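Local structure of kinectin 1 (Kinesin receptor) (Legionella pneumophila, 4MU6) at residues Asp58-Glu63 / His242-Lys247; Gln71-Gln76 / Gln209-Tyr214; Ala78-Gln83 / Val205-Ala210. The protein is the Legionella effector LegC3, of unknown molecular function and probably membrane-bound, whose largely helical N-terminal coiled-coil domain makes up this chain. All coordinates share one frame; numbering follows the deposited sequence.

Contact 1: residues Asp58-Glu63 / His242-Lys247; sequences DSDKTE and HALEKK
Leu-244 and Glu-245 of helix 227-273 meet Lys-61 and its neighbour Asp-60 of helix 43-105 where these two long helices run side by side in opposite directions, an antiparallel helix pair within the LegC3 N-terminal coiled-coil domain. The short segments lie 166° apart in direction, with axes 9.9 Å from each other. Just before the second segment, His-241 donates from NE2 to the main-chain oxygen of Lys-61, pinning the helices together at the same level.

Leu-244 supplies the apolar part. It points at the opposite helix, and its CD1 methyl settles against the first methylenes of the lysine side chain, 3.7 Å from Lys-61 CG. The same methyl reaches Asp-60 CB at 3.9 Å, while the other branch, CD2, faces that CB as well. The leucine and lysine chains lie alongside one another, head to tail, each reaching for the partner helix. Asp-60 offers Leu-244 its carbon and turns its carboxylate to another task: the two oxygens accept from the main-chain nitrogens of Phe-4 and Leu-5, so this buried acid fastens the N-terminal segment to helix 43-105.

Glu-245, the next residue along, provides the polar part at a more open flank. The lysine leaves its helix along the flank of the interface, and a bend at chi3 (60°) brings its ammonium group to the partner helix, where the glutamate, folded at chi2 (-85°), comes to meet it. Arg-57 adds a long, weak ion pair with the same carboxylate oxygen. The salt bridge itself is short: Lys-61 NZ donates to Glu-245 OE2 over 2.8 Å, taking the anti lone pair, the one directed away from the other carboxylate oxygen.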
loop_
_atom_site.group_PDB
_atom_site.type_symbol
_atom_site.label_atom_id
_atom_site.label_comp_id
_atom_site.label_asym_id
_atom_site.label_seq_id
_atom_site.Cartn_x
_atom_site.Cartn_y
_atom_site.Cartn_z
ATOM N N ASP A 58 -16.764 -7.597 -9.013
ATOM C CA ASP A 58 -15.602 -8.296 -8.481
ATOM C C ASP A 58 -14.392 -8.085 -9.379
ATOM O O ASP A 58 -13.279 -7.875 -8.886
ATOM C CB ASP A 58 -15.901 -9.781 -8.268
ATOM C CG ASP A 58 -16.711 -10.022 -7.013
ATOM O OD1 ASP A 58 -17.127 -9.019 -6.381
ATOM O OD2 ASP A 58 -16.927 -11.200 -6.654
ATOM N N SER A 59 -14.615 -8.101 -10.691
ATOM C CA SER A 59 -13.517 -7.896 -11.633
ATOM C C SER A 59 -12.921 -6.481 -11.526
ATOM O O SER A 59 -11.695 -6.304 -11.515
ATOM C CB SER A 59 -13.948 -8.185 -13.070
ATOM O OG SER A 59 -12.891 -7.833 -13.960
ATOM N N ASP A 60 -13.794 -5.481 -11.443
ATOM C CA ASP A 60 -13.364 -4.100 -11.256
ATOM C C ASP A 60 -12.541 -3.952 -9.971
ATOM O O ASP A 60 -11.465 -3.372 -9.992
ATOM C CB ASP A 60 -14.571 -3.160 -11.235
ATOM C CG ASP A 60 -15.279 -3.083 -12.588
ATOM O OD1 ASP A 60 -14.809 -3.717 -13.565
ATOM O OD2 ASP A 60 -16.301 -2.369 -12.679
ATOM N N LYS A 61 -13.037 -4.517 -8.874
ATOM C CA LYS A 61 -12.387 -4.396 -7.581
ATOM C C LYS A 61 -11.005 -5.014 -7.602
ATOM O O LYS A 61 -10.059 -4.470 -7.013
ATOM C CB LYS A 61 -13.230 -5.057 -6.492
ATOM C CG LYS A 61 -14.431 -4.238 -6.067
ATOM C CD LYS A 61 -15.352 -5.034 -5.169
ATOM C CE LYS A 61 -14.645 -5.473 -3.911
ATOM N NZ LYS A 61 -15.643 -6.006 -2.949
ATOM N N THR A 62 -10.894 -6.157 -8.275
ATOM C CA THR A 62 -9.616 -6.841 -8.387
ATOM C C THR A 62 -8.648 -5.967 -9.175
ATOM O O THR A 62 -7.501 -5.801 -8.778
ATOM C CB THR A 62 -9.745 -8.251 -9.050
ATOM O OG1 THR A 62 -10.544 -9.106 -8.222
ATOM C CG2 THR A 62 -8.390 -8.876 -9.225
ATOM N N GLU A 63 -9.124 -5.394 -10.278
ATOM C CA GLU A 63 -8.263 -4.587 -11.141
ATOM C C GLU A 63 -7.694 -3.309 -10.475
ATOM O O GLU A 63 -6.506 -3.001 -10.621
ATOM C CB GLU A 63 -8.995 -4.212 -12.427
ATOM C CG GLU A 63 -8.174 -3.330 -13.354
ATOM C CD GLU A 63 -6.904 -4.004 -13.847
ATOM O OE1 GLU A 63 -6.897 -5.254 -13.998
ATOM O OE2 GLU A 63 -5.914 -3.276 -14.090
ATOM N N HIS A 242 -15.536 0.567 -1.658
ATOM C CA HIS A 242 -16.832 1.093 -1.226
ATOM C C HIS A 242 -17.566 1.706 -2.407
ATOM O O HIS A 242 -18.759 1.480 -2.584
ATOM C CB HIS A 242 -16.687 2.145 -0.123
ATOM C CG HIS A 242 -16.380 1.570 1.227
ATOM N ND1 HIS A 242 -16.935 0.390 1.678
ATOM C CD2 HIS A 242 -15.569 2.007 2.220
ATOM C CE1 HIS A 242 -16.481 0.128 2.892
ATOM N NE2 HIS A 242 -15.649 1.094 3.244
ATOM N N ALA A 243 -16.844 2.483 -3.203
ATOM C CA ALA A 243 -17.433 3.126 -4.368
ATOM C C ALA A 243 -17.990 2.101 -5.370
ATOM O O ALA A 243 -19.129 2.222 -5.798
ATOM C CB ALA A 243 -16.436 4.050 -5.035
ATOM N N LEU A 244 -17.192 1.095 -5.727
ATOM C CA LEU A 244 -17.627 0.075 -6.678
ATOM C C LEU A 244 -18.777 -0.769 -6.109
ATOM O O LEU A 244 -19.696 -1.153 -6.841
ATOM C CB LEU A 244 -16.452 -0.823 -7.093
ATOM C CG LEU A 244 -15.336 -0.153 -7.905
ATOM C CD1 LEU A 244 -14.117 -1.046 -7.973
ATOM C CD2 LEU A 244 -15.808 0.227 -9.316
ATOM N N GLU A 245 -18.725 -1.051 -4.809
ATOM C CA GLU A 245 -19.822 -1.749 -4.140
ATOM C C GLU A 245 -21.142 -0.967 -4.291
ATOM O O GLU A 245 -22.184 -1.542 -4.620
ATOM C CB GLU A 245 -19.506 -1.969 -2.659
ATOM C CG GLU A 245 -18.486 -3.051 -2.369
ATOM C CD GLU A 245 -19.107 -4.422 -2.309
ATOM O OE1 GLU A 245 -20.304 -4.515 -1.951
ATOM O OE2 GLU A 245 -18.401 -5.407 -2.623
ATOM N N LYS A 246 -21.091 0.338 -4.044
ATOM C CA LYS A 246 -22.277 1.176 -4.196
ATOM C C LYS A 246 -22.763 1.162 -5.631
ATOM O O LYS A 246 -23.953 1.002 -5.874
ATOM C CB LYS A 246 -22.011 2.627 -3.768
ATOM C CG LYS A 246 -21.740 2.804 -2.286
ATOM C CD LYS A 246 -22.999 2.655 -1.447
ATOM C CE LYS A 246 -22.707 2.970 0.018
ATOM N NZ LYS A 246 -22.059 4.305 0.172
ATOM N N LYS A 247 -21.833 1.352 -6.566
ATOM C CA LYS A 247 -22.149 1.420 -7.989
ATOM C C LYS A 247 -22.868 0.151 -8.451
ATOM O O LYS A 247 -23.811 0.190 -9.265
ATOM C CB LYS A 247 -20.863 1.630 -8.793
ATOM C CG LYS A 247 -21.098 1.823 -10.275
ATOM C CD LYS A 247 -19.805 2.145 -10.988
ATOM C CE LYS A 247 -20.067 2.614 -12.407
ATOM N NZ LYS A 247 -20.899 3.861 -12.479
#

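Contact 2: residues Gln71-Gln76 / Gln209-Tyr214; sequences QSYKAQ and QARIGY
Tyr-73 and Arg-211 face each other with CA atoms 8.7 Å apart, on helix segments that run roughly antiparallel at 149° and whose axes come no closer than 12.7 Å. At that separation the gap has to be bridged by long side chains.

Tyr-73 does most of the bridging. With CG anti to the backbone N (chi1 172°) its ring projects at the other helix, where it meets two residues one turn apart. The extended methylene chain of Arg-211 crosses the ring obliquely near CE2 and the hydroxyl, with CG 3.6 Å from Tyr-73 CE2 and CD equally near Tyr-73 OH. The guanidinium stands almost perpendicular to the ring and is far enough from it that any cation-pi attraction is weak at most. Tyr-214 is the second partner: its ring lies at 31° to that of Tyr-73, centroids 5.3 Å apart, with Tyr-214 CD2 touching Tyr-73 CE2 at 3.7 Å.

Here helix 43-105, in a part predicted to form a coiled coil, packs against the last turns of helix 158-217 in the helical LegC3 N-terminal domain. The hydroxyls of both rings are tied in by hydrogen bonds, Tyr-73 OH to Asn-215 and Tyr-214 OH to Gln-70, which fix both rings at their far ends.

Water 1 bridges the two helices, accepting from Arg-211 NE at 2.8 Å and donating to the main-chain oxygen of Tyr-73 at 2.9 Å. Beyond it, Arg-211 NH2 forms a salt bridge with Asp-80. The same nitrogen lies in edge contact with Gln-76 CG, 3.7 Å away, while the Gln-76 amide turns off to Asn-229 and Ser-226 through OE1 and to Asp-80 through NE2.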
loop_
_atom_site.group_PDB
_atom_site.type_symbol
_atom_site.label_atom_id
_atom_site.label_comp_id
_atom_site.label_asym_id
_atom_site.label_seq_id
_atom_site.Cartn_x
_atom_site.Cartn_y
_atom_site.Cartn_z
ATOM N N GLN A 71 1.375 0.577 -7.384
ATOM C CA GLN A 71 1.874 1.890 -7.018
ATOM C C GLN A 71 2.614 1.842 -5.669
ATOM O O GLN A 71 3.738 2.329 -5.553
ATOM C CB GLN A 71 0.726 2.898 -6.946
ATOM C CG GLN A 71 1.145 4.271 -6.433
ATOM C CD GLN A 71 1.746 5.160 -7.508
ATOM O OE1 GLN A 71 2.068 4.702 -8.607
ATOM N NE2 GLN A 71 1.885 6.453 -7.198
ATOM N N SER A 72 1.982 1.250 -4.660
ATOM C CA SER A 72 2.566 1.209 -3.324
ATOM C C SER A 72 3.820 0.344 -3.293
ATOM O O SER A 72 4.776 0.649 -2.587
ATOM C CB SER A 72 1.548 0.687 -2.308
ATOM O OG SER A 72 0.526 1.638 -2.079
ATOM N N TYR A 73 3.799 -0.751 -4.052
ATOM C CA TYR A 73 4.926 -1.664 -4.081
ATOM C C TYR A 73 6.164 -0.934 -4.563
ATOM O O TYR A 73 7.222 -1.023 -3.938
ATOM C CB TYR A 73 4.634 -2.849 -4.997
ATOM C CG TYR A 73 5.795 -3.785 -5.256
ATOM C CD1 TYR A 73 6.675 -3.557 -6.310
ATOM C CD2 TYR A 73 5.994 -4.919 -4.472
ATOM C CE1 TYR A 73 7.721 -4.425 -6.576
ATOM C CE2 TYR A 73 7.039 -5.800 -4.733
ATOM C CZ TYR A 73 7.892 -5.541 -5.794
ATOM O OH TYR A 73 8.943 -6.382 -6.061
ATOM N N LYS A 74 6.015 -0.222 -5.677
ATOM C CA LYS A 74 7.133 0.426 -6.363
ATOM C C LYS A 74 7.674 1.616 -5.576
ATOM O O LYS A 74 8.874 1.902 -5.603
ATOM C CB LYS A 74 6.694 0.898 -7.757
ATOM C CG LYS A 74 6.378 -0.230 -8.760
ATOM C CD LYS A 74 5.682 0.314 -10.014
ATOM C CE LYS A 74 5.528 -0.759 -11.088
ATOM N NZ LYS A 74 4.685 -0.308 -12.246
ATOM N N ALA A 75 6.771 2.325 -4.906
ATOM C CA ALA A 75 7.146 3.512 -4.162
ATOM C C ALA A 75 7.985 3.075 -2.965
ATOM O O ALA A 75 9.029 3.657 -2.687
ATOM C CB ALA A 75 5.910 4.279 -3.725
ATOM N N GLN A 76 7.542 2.027 -2.276
ATOM C CA GLN A 76 8.314 1.497 -1.152
ATOM C C GLN A 76 9.672 0.957 -1.574
ATOM O O GLN A 76 10.661 1.128 -0.847
ATOM C CB GLN A 76 7.563 0.401 -0.407
ATOM C CG GLN A 76 8.325 -0.119 0.812
ATOM C CD GLN A 76 8.275 0.840 1.996
ATOM O OE1 GLN A 76 7.199 1.149 2.514
ATOM N NE2 GLN A 76 9.447 1.300 2.442
ATOM N N GLN A 209 12.030 -9.891 1.894
ATOM C CA GLN A 209 11.553 -11.259 2.004
ATOM C C GLN A 209 10.092 -11.340 1.546
ATOM O O GLN A 209 9.704 -12.259 0.800
ATOM C CB GLN A 209 11.672 -11.744 3.441
ATOM C CG GLN A 209 11.226 -13.186 3.635
ATOM C CD GLN A 209 12.294 -14.194 3.240
ATOM O OE1 GLN A 209 13.379 -13.823 2.788
ATOM N NE2 GLN A 209 11.991 -15.479 3.413
ATOM N N ALA A 210 9.288 -10.371 1.988
ATOM C CA ALA A 210 7.870 -10.346 1.636
ATOM C C ALA A 210 7.699 -10.221 0.134
ATOM O O ALA A 210 6.750 -10.764 -0.438
ATOM C CB ALA A 210 7.153 -9.197 2.337
ATOM N N ARG A 211 8.607 -9.492 -0.507
ATOM C CA ARG A 211 8.509 -9.307 -1.947
ATOM C C ARG A 211 8.637 -10.630 -2.700
ATOM O O ARG A 211 7.985 -10.818 -3.727
ATOM C CB ARG A 211 9.510 -8.267 -2.461
ATOM C CG ARG A 211 9.195 -6.845 -1.987
ATOM C CD ARG A 211 10.065 -5.804 -2.680
ATOM N NE ARG A 211 9.907 -4.507 -2.042
ATOM C CZ ARG A 211 10.718 -4.012 -1.107
ATOM N NH1 ARG A 211 11.790 -4.685 -0.703
ATOM N NH2 ARG A 211 10.462 -2.833 -0.583
ATOM N N ILE A 212 9.457 -11.544 -2.181
ATOM C CA ILE A 212 9.578 -12.874 -2.774
ATOM C C ILE A 212 8.220 -13.574 -2.802
ATOM O O ILE A 212 7.849 -14.167 -3.793
ATOM C CB ILE A 212 10.573 -13.760 -1.993
ATOM C CG1 ILE A 212 11.996 -13.178 -2.057
ATOM C CG2 ILE A 212 10.525 -15.180 -2.512
ATOM C CD1 ILE A 212 12.612 -13.212 -3.451
ATOM N N GLY A 213 7.482 -13.502 -1.702
ATOM C CA GLY A 213 6.167 -14.106 -1.638
ATOM C C GLY A 213 5.182 -13.381 -2.539
ATOM O O GLY A 213 4.442 -14.012 -3.297
ATOM N N TYR A 214 5.179 -12.052 -2.469
ATOM C CA TYR A 214 4.243 -11.266 -3.271
ATOM C C TYR A 214 4.462 -11.489 -4.758
ATOM O O TYR A 214 3.507 -11.680 -5.510
ATOM C CB TYR A 214 4.347 -9.772 -2.944
ATOM C CG TYR A 214 3.538 -8.872 -3.865
ATOM C CD1 TYR A 214 2.151 -8.782 -3.747
ATOM C CD2 TYR A 214 4.160 -8.119 -4.856
ATOM C CE1 TYR A 214 1.412 -7.958 -4.580
ATOM C CE2 TYR A 214 3.423 -7.284 -5.693
ATOM C CZ TYR A 214 2.055 -7.209 -5.547
ATOM O OH TYR A 214 1.327 -6.393 -6.372
HETATM O O HOH W 1 7.663 -2.918 -1.774
#

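Contact 3: residues Ala78-Gln83 / Val205-Ala210; sequences AEDKIQ and VKRAQA
Arg-207 presents the NE side of its guanidinium to the carboxylate of Asp-80, a side-on, two-nitrogen salt bridge in which each oxygen has its own donor. The flat groups are twisted by 42°, and the two bonds differ accordingly. Arg-207 NE meets the syn lone pair of Asp-80 OD2 at 2.9 Å, nearly straight at 167° and in the guanidinium plane. The companion bond, from Arg-207 NH2 to Asp-80 OD1, has the same length but is more bent, and reaches its oxygen from above the carboxylate plane. The arginine chain kinks at chi3 (-71°), turning its NE edge to the acid.

Gln-83, one turn further on, joins indirectly. Water 2 accepts from Arg-207 NH2 at 2.9 Å and donates to Gln-83 OE1, which also takes a hydrogen bond from Arg-204. Asp-80 is buried and heavily engaged, since each oxygen has a further donor among the residues of contact 2; so many donors would probably stabilise its negative charge.

Within the coiled-coil domain the salt bridge joins helix 43-105 to the oppositely running helix 158-217, with the CA atoms of Asp-80 and Arg-207 9.1 Å apart, while Glu-79, reaching Asn-229, ties the first of these helices to the start of helix 227-273.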
loop_
_atom_site.group_PDB
_atom_site.type_symbol
_atom_site.label_atom_id
_atom_site.label_comp_id
_atom_site.label_asym_id
_atom_site.label_seq_id
_atom_site.Cartn_x
_atom_site.Cartn_y
_atom_site.Cartn_z
ATOM N N ALA A 78 11.520 1.925 -4.151
ATOM C CA ALA A 78 12.341 3.119 -4.356
ATOM C C ALA A 78 12.806 3.801 -3.041
ATOM O O ALA A 78 13.956 4.236 -2.939
ATOM C CB ALA A 78 11.609 4.117 -5.272
ATOM N N GLU A 79 11.923 3.890 -2.045
ATOM C CA GLU A 79 12.296 4.469 -0.748
ATOM C C GLU A 79 13.403 3.645 -0.123
ATOM O O GLU A 79 14.366 4.185 0.418
ATOM C CB GLU A 79 11.110 4.478 0.219
ATOM C CG GLU A 79 10.324 5.766 0.306
ATOM C CD GLU A 79 9.193 5.675 1.320
ATOM O OE1 GLU A 79 8.087 5.216 0.952
ATOM O OE2 GLU A 79 9.416 6.048 2.492
ATOM N N ASP A 80 13.244 2.327 -0.190
ATOM C CA ASP A 80 14.213 1.414 0.395
ATOM C C ASP A 80 15.577 1.468 -0.290
ATOM O O ASP A 80 16.599 1.315 0.379
ATOM C CB ASP A 80 13.679 -0.017 0.407
ATOM C CG ASP A 80 12.624 -0.228 1.465
ATOM O OD1 ASP A 80 12.290 0.750 2.155
ATOM O OD2 ASP A 80 12.109 -1.363 1.598
ATOM N N LYS A 81 15.604 1.694 -1.604
ATOM C CA LYS A 81 16.885 1.810 -2.307
ATOM C C LYS A 81 17.595 3.122 -1.967
ATOM O O LYS A 81 18.824 3.165 -1.876
ATOM C CB LYS A 81 16.725 1.650 -3.820
ATOM C CG LYS A 81 16.384 0.218 -4.260
ATOM C CD LYS A 81 16.023 0.166 -5.756
ATOM C CE LYS A 81 15.446 -1.184 -6.178
ATOM N NZ LYS A 81 14.817 -1.118 -7.541
ATOM N N ILE A 82 16.815 4.179 -1.767
ATOM C CA ILE A 82 17.350 5.461 -1.330
ATOM C C ILE A 82 17.926 5.370 0.074
ATOM O O ILE A 82 19.039 5.819 0.316
ATOM C CB ILE A 82 16.276 6.565 -1.360
ATOM C CG1 ILE A 82 16.002 6.979 -2.804
ATOM C CG2 ILE A 82 16.714 7.770 -0.540
ATOM C CD1 ILE A 82 17.267 7.245 -3.602
ATOM N N GLN A 83 17.169 4.783 0.998
ATOM C CA GLN A 83 17.627 4.683 2.380
ATOM C C GLN A 83 18.870 3.793 2.483
ATOM O O GLN A 83 19.710 3.985 3.358
ATOM C CB GLN A 83 16.509 4.154 3.283
ATOM C CG GLN A 83 16.906 4.000 4.746
ATOM C CD GLN A 83 15.881 3.218 5.552
ATOM O OE1 GLN A 83 15.747 1.988 5.416
ATOM N NE2 GLN A 83 15.144 3.927 6.394
ATOM N N VAL A 205 15.393 -5.941 4.851
ATOM C CA VAL A 205 15.464 -7.383 4.591
ATOM C C VAL A 205 14.105 -8.057 4.757
ATOM O O VAL A 205 13.724 -8.909 3.957
ATOM C CB VAL A 205 16.502 -8.084 5.521
ATOM C CG1 VAL A 205 16.449 -9.601 5.377
ATOM C CG2 VAL A 205 17.906 -7.569 5.239
ATOM N N LYS A 206 13.372 -7.686 5.802
ATOM C CA LYS A 206 12.041 -8.258 6.013
ATOM C C LYS A 206 11.078 -7.892 4.869
ATOM O O LYS A 206 10.308 -8.734 4.401
ATOM C CB LYS A 206 11.477 -7.814 7.372
ATOM C CG LYS A 206 12.142 -8.495 8.589
ATOM C CD LYS A 206 12.001 -7.622 9.855
ATOM C CE LYS A 206 12.140 -8.428 11.142
ATOM N NZ LYS A 206 12.069 -7.543 12.355
ATOM N N ARG A 207 11.125 -6.640 4.411
ATOM C CA ARG A 207 10.270 -6.244 3.296
ATOM C C ARG A 207 10.684 -6.981 2.016
ATOM O O ARG A 207 9.830 -7.411 1.242
ATOM C CB ARG A 207 10.230 -4.719 3.100
ATOM C CG ARG A 207 9.526 -3.979 4.252
ATOM C CD ARG A 207 9.230 -2.524 3.934
ATOM N NE ARG A 207 10.406 -1.668 3.885
ATOM C CZ ARG A 207 10.887 -1.017 4.943
ATOM N NH1 ARG A 207 10.291 -1.152 6.126
ATOM N NH2 ARG A 207 11.955 -0.228 4.821
ATOM N N ALA A 208 11.991 -7.132 1.819
ATOM C CA ALA A 208 12.522 -7.843 0.676
ATOM C C ALA A 208 12.126 -9.323 0.702
ATOM O O ALA A 208 11.902 -9.937 -0.337
ATOM C CB ALA A 208 14.032 -7.688 0.609
ATOM N N GLN A 209 12.030 -9.891 1.894
ATOM C CA GLN A 209 11.553 -11.259 2.004
ATOM C C GLN A 209 10.092 -11.340 1.546
ATOM O O GLN A 209 9.704 -12.259 0.800
ATOM C CB GLN A 209 11.672 -11.744 3.441
ATOM C CG GLN A 209 11.226 -13.186 3.635
ATOM C CD GLN A 209 12.294 -14.194 3.240
ATOM O OE1 GLN A 209 13.379 -13.823 2.788
ATOM N NE2 GLN A 209 11.991 -15.479 3.413
ATOM N N ALA A 210 9.288 -10.371 1.988
ATOM C CA ALA A 210 7.870 -10.346 1.636
ATOM C C ALA A 210 7.699 -10.221 0.134
ATOM O O ALA A 210 6.750 -10.764 -0.438
ATOM C CB ALA A 210 7.153 -9.197 2.337
HETATM O O HOH W 2 13.796 0.442 6.924
#

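Overall arrangement
Helix 43-105 takes part in all three contacts: contact 1 sets it against helix 227-273, contacts 2 and 3 against helix 158-217, the helix that comes before 227-273 in the chain. Along the sequence contacts 2 and 3 are both nested inside the loop closed by contact 1. Contacts 2 and 3 form one continuous patch, centres 8 Å apart, fused by the salt bridge of Arg-211 NH2 to Asp-80 OD2 at 3.1 Å. Contact 1 does not touch the others; its nearest atoms are about 9 Å from contact 2 and about 17 Å from contact 3. One long helix thus meets two different helices at separate levels along its length.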